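Local coordinates for protein cellobiose 2-epimerase (Spirochaeta thermophila DSM 6192, PDB 5ZIG) that probably catalyses the reversible epimerization of cellobiose to 4-O-beta-D-glucosyl-D-mannose, inverting C2 of the reducing-end sugar, at residues 117-122 with 150-155; 176-181 with 188-193; 192-197 with 218-223. One frame throughout, in Å; residues are numbered along the deposited sequence.

Contact 1 of 3, residues 117-122 with 150-155; sequences KKLYGN and DLLEDR
L152, near the end of helix 139-156, pushes its CD1 methyl against N122 and L119 in the first turn of helix 119-136, where the start of one helix of a consecutive pair lies beside the end of the next. CD1 comes to 3.9 Å from N122 CB and, more loosely, to 4.5 Å from L119 CG. It gets there because L152 CG lies anti to the carbonyl carbon (chi1 -84°), which carries the methyl across although the residue's first bond does not aim at the other helix. L152 also packs on Y201 of helix 191-208. Next in line, E153 turns from the contact to bond Y164 and Y201 through OE2. R155, in a locally widened turn spanning 152-155, leads its guanidinium off toward W172, whose carbonyl takes NE.

On the facing side N122 is held by its own turn: ND2 donates to K118 O at 2.9 Å, nearly straight at 176°, in the plane of its amide but well above the carbonyl plane. K118 O also accepts from N122 N, and N122 OD1 is taken by F102 N. With the amide thus engaged, N122 offers its aliphatic CB to L152, and the buried contact is purely apolar.

Contact 2 of 3, residues 176-181 with 188-193; sequences LPEPLG and PKTMNT
P177 and E178 lean on P188 and T190 where the chain passes from one small antiparallel sheet to the next, at the loop end of the alpha/alpha barrel of the N-acylglucosamine 2-epimerase family; the second segment runs straight into the N-cap of helix 191-208. Walking from L176, its carbonyl is joined to P188 O by one water that donates to both, at 2.9 Å to P188 O and by a weak bond to L176 O. P177 CB then rests on the N-CA side of the P188 ring, 3.6 Å from P188 CA. The first bond of the E178 side chain heads for the 188-193 segment, and its aliphatic part does the touching, CB lying 3.6 Å and CG 3.8 Å from T190 CG2. With CG anti to the backbone N (chi1 167°) and the chain bent at chi2, these two carbons slant across the methyl. Further on, L180 packs on Y237, the strand residue that T190 touches as well.

T190 OG1 has two partners, E166 OE1 and T193 N. It stands between its own backbone N and carbonyl carbon (chi1 69°), from where it makes the N-cap bond, accepting T193 N at 3.2 Å with an N-H...O angle of 164°. Replacing T190 by an alanine would probably leave T193 N without its capping acceptor and E166 OE1 without this hydroxyl, and open a gap beside E178 CB and CG. The other oxygen of the same carboxylate, E166 OE2, bonds T193 OG1.

Contact 3 of 3, residues 192-197 with 218-223; sequences NTHLHI and EHLILI
L220 splits its two methyls between H194 and I197, which lie one turn apart on helix 191-208. Its CD1 rests 3.8 Å from I197 CG2, the two side chains crossing at about a right angle. The other methyl, CD2, meets the H194 ring at its edge, close to the ring plane and 4.1 Å from H194 CD2, and also lies 4.0 Å from the carbonyl O of H194. One turn along helix 211-228, I223 adds a looser touch, its CG2 4.4 Å from H194 CD2 and oblique to the ring. No hydrogen bond crosses between the two segments.

Both nitrogens of the H194 imidazole are engaged: ND1 with T190 O, one turn earlier in the chain, and NE2 with the backbone N of Y164. Together these bonds should hold the ring's rotation, with CD2 turned to the leucine. W242 meets the same ring edge to face, and F224 and I228 touch it as well. Y164 also packs on I197 and L220, while I223 lies against W242 and sets its CG1 4.0 Å above the plane of the H219 ring, offset toward the rim.

The two short helical segments run roughly antiparallel, at 145° with axes 10.5 Å apart, as consecutive helices of an alpha/alpha barrel. Helix 119-136 adjoins helix 191-208 through I197, which packs on A123, and through F124, stacked on H196; helix 251-269 reaches both partners, A257 touching L195 and L268 touching I221. Strand 189-190 leads directly into helix 191-208.

How the contacts relate
From the N terminus, contact 1 comes first and closes the span from strand 117-118 through helix 119-136 to the last turns of helix 139-156. Contact 2 follows, closing a short loop whose ends belong to two different three-stranded sheets and delivering the chain into helix 191-208. Contact 3 closes the hairpin of helices 191-208 and 211-228. Contact 1 precedes the other two, contact 3 begins on N192 and T193, the residues that end contact 2, and none nests within another. They also meet in space: Y120 CE2 stands 3.1 Å from N192 ND2, and L119 packs on T193, so helix 191-208 ties contact 1 to contacts 2 and 3, which lie on the same side of the chain's centre as contact 1.

Contact 1 of 3, residues 117-122 with 150-155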
loop_
_atom_site.group_PDB
_atom_site.type_symbol
_atom_site.label_atom_id
_atom_site.label_comp_id
_atom_site.label_asym_id
_atom_site.label_seq_id
_atom_site.Cartn_x
_atom_site.Cartn_y
_atom_site.Cartn_z
ATOM N N LYS A 117 10.537 16.413 2.196
ATOM C CA LYS A 117 9.219 15.967 2.654
ATOM C C LYS A 117 8.416 15.466 1.458
ATOM O O LYS A 117 7.795 16.246 0.735
ATOM C CB LYS A 117 8.478 17.098 3.358
ATOM C CG LYS A 117 9.323 17.840 4.331
ATOM C CD LYS A 117 9.900 16.868 5.371
ATOM C CE LYS A 117 9.337 17.119 6.748
ATOM N NZ LYS A 117 9.915 18.345 7.398
ATOM N N LYS A 118 8.412 14.153 1.263
ATOM C CA LYS A 118 7.600 13.556 0.213
ATOM C C LYS A 118 6.207 13.266 0.760
ATOM O O LYS A 118 6.063 12.626 1.806
ATOM C CB LYS A 118 8.252 12.276 -0.313
ATOM C CG LYS A 118 9.684 12.487 -0.797
ATOM C CD LYS A 118 10.107 11.450 -1.848
ATOM C CE LYS A 118 11.590 11.572 -2.209
ATOM N NZ LYS A 118 11.907 10.851 -3.478
ATOM N N LEU A 119 5.186 13.757 0.056
ATOM C CA LEU A 119 3.818 13.509 0.493
ATOM C C LEU A 119 3.531 12.015 0.548
ATOM O O LEU A 119 2.833 11.544 1.457
ATOM C CB LEU A 119 2.831 14.224 -0.428
ATOM C CG LEU A 119 2.625 15.683 -0.005
ATOM C CD1 LEU A 119 3.901 16.529 -0.148
ATOM C CD2 LEU A 119 1.484 16.275 -0.770
ATOM N N TYR A 120 4.103 11.260 -0.386
ATOM C CA TYR A 120 3.967 9.808 -0.352
ATOM C C TYR A 120 4.326 9.265 1.014
ATOM O O TYR A 120 3.550 8.523 1.622
ATOM C CB TYR A 120 4.839 9.176 -1.416
ATOM C CG TYR A 120 4.653 7.685 -1.525
ATOM C CD1 TYR A 120 5.429 6.811 -0.771
ATOM C CD2 TYR A 120 3.695 7.151 -2.374
ATOM C CE1 TYR A 120 5.257 5.443 -0.866
ATOM C CE2 TYR A 120 3.523 5.776 -2.483
ATOM C CZ TYR A 120 4.308 4.928 -1.728
ATOM O OH TYR A 120 4.135 3.560 -1.832
ATOM N N GLY A 121 5.498 9.632 1.523
ATOM C CA GLY A 121 5.906 9.140 2.830
ATOM C C GLY A 121 5.147 9.742 3.991
ATOM O O GLY A 121 4.847 9.058 4.972
ATOM N N ASN A 122 4.876 11.046 3.921
ATOM C CA ASN A 122 4.068 11.667 4.960
ATOM C C ASN A 122 2.649 11.091 4.987
ATOM O O ASN A 122 2.047 10.985 6.067
ATOM C CB ASN A 122 4.066 13.186 4.758
ATOM C CG ASN A 122 5.356 13.833 5.261
ATOM O OD1 ASN A 122 5.422 14.286 6.397
ATOM N ND2 ASN A 122 6.390 13.833 4.436
ATOM N N ASP A 150 -2.779 18.239 8.320
ATOM C CA ASP A 150 -2.898 19.683 8.122
ATOM C C ASP A 150 -1.841 20.192 7.158
ATOM O O ASP A 150 -2.116 21.092 6.354
ATOM C CB ASP A 150 -2.815 20.415 9.464
ATOM C CG ASP A 150 -4.139 20.406 10.198
ATOM O OD1 ASP A 150 -5.161 20.110 9.540
ATOM O OD2 ASP A 150 -4.163 20.676 11.420
ATOM N N LEU A 151 -0.635 19.605 7.192
ATOM C CA LEU A 151 0.417 20.048 6.276
ATOM C C LEU A 151 0.100 19.633 4.851
ATOM O O LEU A 151 0.289 20.415 3.907
ATOM C CB LEU A 151 1.769 19.469 6.687
ATOM C CG LEU A 151 2.525 20.068 7.871
ATOM C CD1 LEU A 151 3.722 19.180 8.184
ATOM C CD2 LEU A 151 2.961 21.505 7.576
ATOM N N LEU A 152 -0.317 18.371 4.680
ATOM C CA LEU A 152 -0.740 17.874 3.381
ATOM C C LEU A 152 -1.814 18.764 2.757
ATOM O O LEU A 152 -1.796 19.018 1.546
ATOM C CB LEU A 152 -1.245 16.436 3.523
ATOM C CG LEU A 152 -0.254 15.271 3.505
ATOM C CD1 LEU A 152 1.081 15.610 4.173
ATOM C CD2 LEU A 152 -0.876 14.042 4.155
ATOM N N GLU A 153 -2.766 19.240 3.566
ATOM C CA GLU A 153 -3.799 20.101 3.020
ATOM C C GLU A 153 -3.283 21.529 2.877
ATOM O O GLU A 153 -3.438 22.149 1.820
ATOM C CB GLU A 153 -5.054 20.048 3.901
ATOM C CG GLU A 153 -5.668 18.642 4.031
ATOM C CD GLU A 153 -6.125 18.082 2.704
ATOM O OE1 GLU A 153 -7.016 18.689 2.060
ATOM O OE2 GLU A 153 -5.570 17.029 2.300
ATOM N N ASP A 154 -2.612 22.045 3.906
ATOM C CA ASP A 154 -2.251 23.463 3.870
ATOM C C ASP A 154 -1.092 23.739 2.910
ATOM O O ASP A 154 -1.143 24.705 2.138
ATOM C CB ASP A 154 -1.946 23.960 5.288
ATOM C CG ASP A 154 -3.154 23.813 6.242
ATOM O OD1 ASP A 154 -2.966 23.813 7.487
ATOM O OD2 ASP A 154 -4.296 23.674 5.743
ATOM N N ARG A 155 -0.050 22.904 2.920
ATOM C CA ARG A 155 1.067 23.081 1.995
ATOM C C ARG A 155 0.993 22.178 0.771
ATOM O O ARG A 155 1.437 22.587 -0.305
ATOM C CB ARG A 155 2.412 22.835 2.698
ATOM C CG ARG A 155 2.626 23.605 4.006
ATOM C CD ARG A 155 2.626 25.119 3.798
ATOM N NE ARG A 155 3.647 25.552 2.844
ATOM C CZ ARG A 155 3.377 26.179 1.704
ATOM N NH1 ARG A 155 2.120 26.454 1.378
ATOM N NH2 ARG A 155 4.357 26.535 0.890
#

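Contact 2 of 3, residues 176-181 with 188-193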
loop_
_atom_site.group_PDB
_atom_site.type_symbol
_atom_site.label_atom_id
_atom_site.label_comp_id
_atom_site.label_asym_id
_atom_site.label_seq_id
_atom_site.Cartn_x
_atom_site.Cartn_y
_atom_site.Cartn_z
ATOM N N LEU A 176 8.641 20.224 -5.014
ATOM C CA LEU A 176 9.601 19.478 -5.806
ATOM C C LEU A 176 8.861 18.427 -6.628
ATOM O O LEU A 176 7.961 17.759 -6.098
ATOM C CB LEU A 176 10.625 18.802 -4.892
ATOM C CG LEU A 176 11.621 19.747 -4.218
ATOM C CD1 LEU A 176 12.381 19.061 -3.087
ATOM C CD2 LEU A 176 12.568 20.280 -5.260
ATOM N N PRO A 177 9.175 18.271 -7.912
ATOM C CA PRO A 177 8.483 17.272 -8.733
ATOM C C PRO A 177 9.178 15.910 -8.678
ATOM O O PRO A 177 10.272 15.758 -8.135
ATOM C CB PRO A 177 8.556 17.883 -10.141
ATOM C CG PRO A 177 9.893 18.638 -10.125
ATOM C CD PRO A 177 10.064 19.140 -8.711
ATOM N N GLU A 178 8.507 14.906 -9.245
ATOM C CA GLU A 178 9.015 13.543 -9.183
ATOM C C GLU A 178 9.978 13.285 -10.333
ATOM O O GLU A 178 9.590 13.444 -11.502
ATOM C CB GLU A 178 7.885 12.526 -9.239
ATOM C CG GLU A 178 8.401 11.128 -9.494
ATOM C CD GLU A 178 9.207 10.602 -8.321
ATOM O OE1 GLU A 178 9.015 11.093 -7.187
ATOM O OE2 GLU A 178 10.030 9.692 -8.521
ATOM N N PRO A 179 11.180 12.846 -10.064
ATOM C CA PRO A 179 12.138 12.620 -11.127
ATOM C C PRO A 179 11.858 11.385 -11.940
ATOM O O PRO A 179 11.567 10.390 -11.383
ATOM C CB PRO A 179 13.447 12.476 -10.373
ATOM C CG PRO A 179 13.170 12.990 -9.019
ATOM C CD PRO A 179 11.775 12.633 -8.763
ATOM N N LEU A 180 11.912 11.487 -13.247
ATOM C CA LEU A 180 11.658 10.390 -14.124
ATOM C C LEU A 180 12.947 9.951 -14.769
ATOM O O LEU A 180 13.941 9.892 -14.129
ATOM C CB LEU A 180 10.606 10.731 -15.171
ATOM C CG LEU A 180 9.330 11.455 -14.741
ATOM C CD1 LEU A 180 8.346 11.517 -15.860
ATOM C CD2 LEU A 180 8.654 10.939 -13.489
ATOM N N GLY A 181 12.923 9.679 -16.053
ATOM C CA GLY A 181 14.102 9.192 -16.722
ATOM C C GLY A 181 15.102 10.246 -17.003
ATOM O O GLY A 181 14.824 11.390 -16.948
ATOM N N PRO A 188 5.376 16.921 -11.965
ATOM C CA PRO A 188 4.984 17.541 -10.689
ATOM C C PRO A 188 3.968 16.725 -9.901
ATOM O O PRO A 188 3.874 16.912 -8.678
ATOM C CB PRO A 188 4.404 18.904 -11.119
ATOM C CG PRO A 188 4.879 19.111 -12.553
ATOM C CD PRO A 188 4.923 17.717 -13.119
ATOM N N LYS A 189 3.234 15.809 -10.545
ATOM C CA LYS A 189 2.259 14.975 -9.848
ATOM C C LYS A 189 2.335 13.521 -10.329
ATOM O O LYS A 189 2.654 13.248 -11.493
ATOM C CB LYS A 189 0.844 15.538 -10.045
ATOM C CG LYS A 189 0.609 16.872 -9.346
ATOM C CD LYS A 189 -0.611 17.598 -9.887
ATOM C CE LYS A 189 -0.810 18.926 -9.133
ATOM N NZ LYS A 189 -1.970 19.724 -9.638
ATOM N N THR A 190 2.039 12.585 -9.417
ATOM C CA THR A 190 2.031 11.157 -9.733
ATOM C C THR A 190 0.760 10.500 -9.182
ATOM O O THR A 190 0.269 10.880 -8.109
ATOM C CB THR A 190 3.314 10.427 -9.176
ATOM O OG1 THR A 190 3.287 10.382 -7.742
ATOM C CG2 THR A 190 4.611 11.114 -9.630
ATOM N N MET A 191 0.217 9.525 -9.937
ATOM C CA MET A 191 -0.894 8.708 -9.435
ATOM C C MET A 191 -0.498 8.024 -8.141
ATOM O O MET A 191 -1.283 7.957 -7.189
ATOM C CB MET A 191 -1.307 7.693 -10.517
ATOM C CG MET A 191 -2.058 6.368 -10.144
ATOM S SD MET A 191 -1.151 5.130 -9.194
ATOM C CE MET A 191 -0.010 4.581 -10.488
ATOM N N ASN A 192 0.753 7.584 -8.072
ATOM C CA ASN A 192 1.201 6.777 -6.953
ATOM C C ASN A 192 1.026 7.527 -5.638
ATOM O O ASN A 192 0.445 7.005 -4.676
ATOM C CB ASN A 192 2.658 6.384 -7.192
ATOM C CG ASN A 192 3.175 5.463 -6.142
ATOM O OD1 ASN A 192 2.602 4.402 -5.893
ATOM N ND2 ASN A 192 4.261 5.863 -5.501
ATOM N N THR A 193 1.504 8.773 -5.591
ATOM C CA THR A 193 1.351 9.578 -4.386
ATOM C C THR A 193 -0.112 9.907 -4.114
ATOM O O THR A 193 -0.555 9.909 -2.956
ATOM C CB THR A 193 2.183 10.854 -4.517
ATOM O OG1 THR A 193 3.576 10.510 -4.439
ATOM C CG2 THR A 193 1.844 11.814 -3.412
HETATM O O HOH W 1 5.659 18.793 -7.364
#

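Contact 3 of 3, residues 192-197 with 218-223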
loop_
_atom_site.group_PDB
_atom_site.type_symbol
_atom_site.label_atom_id
_atom_site.label_comp_id
_atom_site.label_asym_id
_atom_site.label_seq_id
_atom_site.Cartn_x
_atom_site.Cartn_y
_atom_site.Cartn_z
ATOM N N ASN A 192 0.753 7.584 -8.072
ATOM C CA ASN A 192 1.201 6.777 -6.953
ATOM C C ASN A 192 1.026 7.527 -5.638
ATOM O O ASN A 192 0.445 7.005 -4.676
ATOM C CB ASN A 192 2.658 6.384 -7.192
ATOM C CG ASN A 192 3.175 5.463 -6.142
ATOM O OD1 ASN A 192 2.602 4.402 -5.893
ATOM N ND2 ASN A 192 4.261 5.863 -5.501
ATOM N N THR A 193 1.504 8.773 -5.591
ATOM C CA THR A 193 1.351 9.578 -4.386
ATOM C C THR A 193 -0.112 9.907 -4.114
ATOM O O THR A 193 -0.555 9.909 -2.956
ATOM C CB THR A 193 2.183 10.854 -4.517
ATOM O OG1 THR A 193 3.576 10.510 -4.439
ATOM C CG2 THR A 193 1.844 11.814 -3.412
ATOM N N HIS A 194 -0.888 10.169 -5.159
ATOM C CA HIS A 194 -2.296 10.475 -4.934
ATOM C C HIS A 194 -3.038 9.277 -4.358
ATOM O O HIS A 194 -3.878 9.437 -3.463
ATOM C CB HIS A 194 -2.941 10.971 -6.225
ATOM C CG HIS A 194 -2.662 12.416 -6.490
ATOM N ND1 HIS A 194 -1.501 12.844 -7.093
ATOM C CD2 HIS A 194 -3.350 13.534 -6.162
ATOM C CE1 HIS A 194 -1.510 14.161 -7.173
ATOM N NE2 HIS A 194 -2.617 14.607 -6.611
ATOM N N LEU A 195 -2.702 8.065 -4.823
ATOM C CA LEU A 195 -3.397 6.876 -4.336
ATOM C C LEU A 195 -3.105 6.652 -2.865
ATOM O O LEU A 195 -3.986 6.265 -2.091
ATOM C CB LEU A 195 -2.990 5.643 -5.151
ATOM C CG LEU A 195 -3.592 4.296 -4.710
ATOM C CD1 LEU A 195 -5.065 4.328 -5.018
ATOM C CD2 LEU A 195 -2.968 3.092 -5.414
ATOM N N HIS A 196 -1.871 6.871 -2.434
ATOM C CA HIS A 196 -1.607 6.548 -1.041
ATOM C C HIS A 196 -2.046 7.652 -0.097
ATOM O O HIS A 196 -2.239 7.394 1.097
ATOM C CB HIS A 196 -0.138 6.155 -0.885
ATOM C CG HIS A 196 0.139 4.797 -1.453
ATOM N ND1 HIS A 196 -0.102 3.636 -0.745
ATOM C CD2 HIS A 196 0.565 4.408 -2.680
ATOM C CE1 HIS A 196 0.207 2.595 -1.497
ATOM N NE2 HIS A 196 0.600 3.035 -2.679
ATOM N N ILE A 197 -2.275 8.854 -0.612
ATOM C CA ILE A 197 -2.915 9.858 0.225
ATOM C C ILE A 197 -4.369 9.485 0.460
ATOM O O ILE A 197 -4.875 9.536 1.590
ATOM C CB ILE A 197 -2.784 11.256 -0.397
ATOM C CG1 ILE A 197 -1.347 11.756 -0.257
ATOM C CG2 ILE A 197 -3.733 12.216 0.312
ATOM C CD1 ILE A 197 -0.913 12.683 -1.389
ATOM N N GLU A 218 -13.498 13.077 -0.964
ATOM C CA GLU A 218 -14.295 13.454 -2.127
ATOM C C GLU A 218 -13.425 14.071 -3.213
ATOM O O GLU A 218 -13.444 13.626 -4.364
ATOM C CB GLU A 218 -15.387 14.441 -1.710
ATOM C CG GLU A 218 -16.359 13.929 -0.633
ATOM C CD GLU A 218 -17.554 14.869 -0.426
ATOM O OE1 GLU A 218 -17.312 16.061 -0.141
ATOM O OE2 GLU A 218 -18.717 14.427 -0.495
ATOM N N HIS A 219 -12.655 15.108 -2.849
ATOM C CA HIS A 219 -11.743 15.725 -3.805
ATOM C C HIS A 219 -10.895 14.668 -4.513
ATOM O O HIS A 219 -10.782 14.664 -5.744
ATOM C CB HIS A 219 -10.829 16.721 -3.091
ATOM C CG HIS A 219 -9.833 17.365 -3.998
ATOM N ND1 HIS A 219 -10.202 18.076 -5.122
ATOM C CD2 HIS A 219 -8.484 17.419 -3.946
ATOM C CE1 HIS A 219 -9.119 18.543 -5.720
ATOM N NE2 HIS A 219 -8.063 18.158 -5.027
ATOM N N LEU A 220 -10.296 13.759 -3.736
ATOM C CA LEU A 220 -9.416 12.737 -4.312
ATOM C C LEU A 220 -10.171 11.836 -5.283
ATOM O O LEU A 220 -9.640 11.464 -6.338
ATOM C CB LEU A 220 -8.764 11.919 -3.190
ATOM C CG LEU A 220 -7.544 12.618 -2.574
ATOM C CD1 LEU A 220 -7.160 12.070 -1.217
ATOM C CD2 LEU A 220 -6.359 12.571 -3.538
ATOM N N ILE A 221 -11.418 11.489 -4.953
ATOM C CA ILE A 221 -12.194 10.622 -5.839
ATOM C C ILE A 221 -12.418 11.304 -7.183
ATOM O O ILE A 221 -12.291 10.674 -8.242
ATOM C CB ILE A 221 -13.522 10.202 -5.170
ATOM C CG1 ILE A 221 -13.242 9.211 -4.040
ATOM C CG2 ILE A 221 -14.419 9.512 -6.170
ATOM C CD1 ILE A 221 -13.903 9.523 -2.744
ATOM N N LEU A 222 -12.718 12.608 -7.165
ATOM C CA LEU A 222 -12.911 13.333 -8.418
ATOM C C LEU A 222 -11.628 13.412 -9.239
ATOM O O LEU A 222 -11.684 13.399 -10.473
ATOM C CB LEU A 222 -13.446 14.746 -8.142
ATOM C CG LEU A 222 -14.914 14.863 -7.709
ATOM C CD1 LEU A 222 -15.156 16.220 -7.095
ATOM C CD2 LEU A 222 -15.861 14.638 -8.882
ATOM N N ILE A 223 -10.470 13.522 -8.579
ATOM C CA ILE A 223 -9.200 13.503 -9.296
ATOM C C ILE A 223 -9.035 12.166 -10.012
ATOM O O ILE A 223 -8.680 12.104 -11.199
ATOM C CB ILE A 223 -8.035 13.762 -8.320
ATOM C CG1 ILE A 223 -8.174 15.122 -7.647
ATOM C CG2 ILE A 223 -6.682 13.591 -9.012
ATOM C CD1 ILE A 223 -8.137 16.280 -8.605
#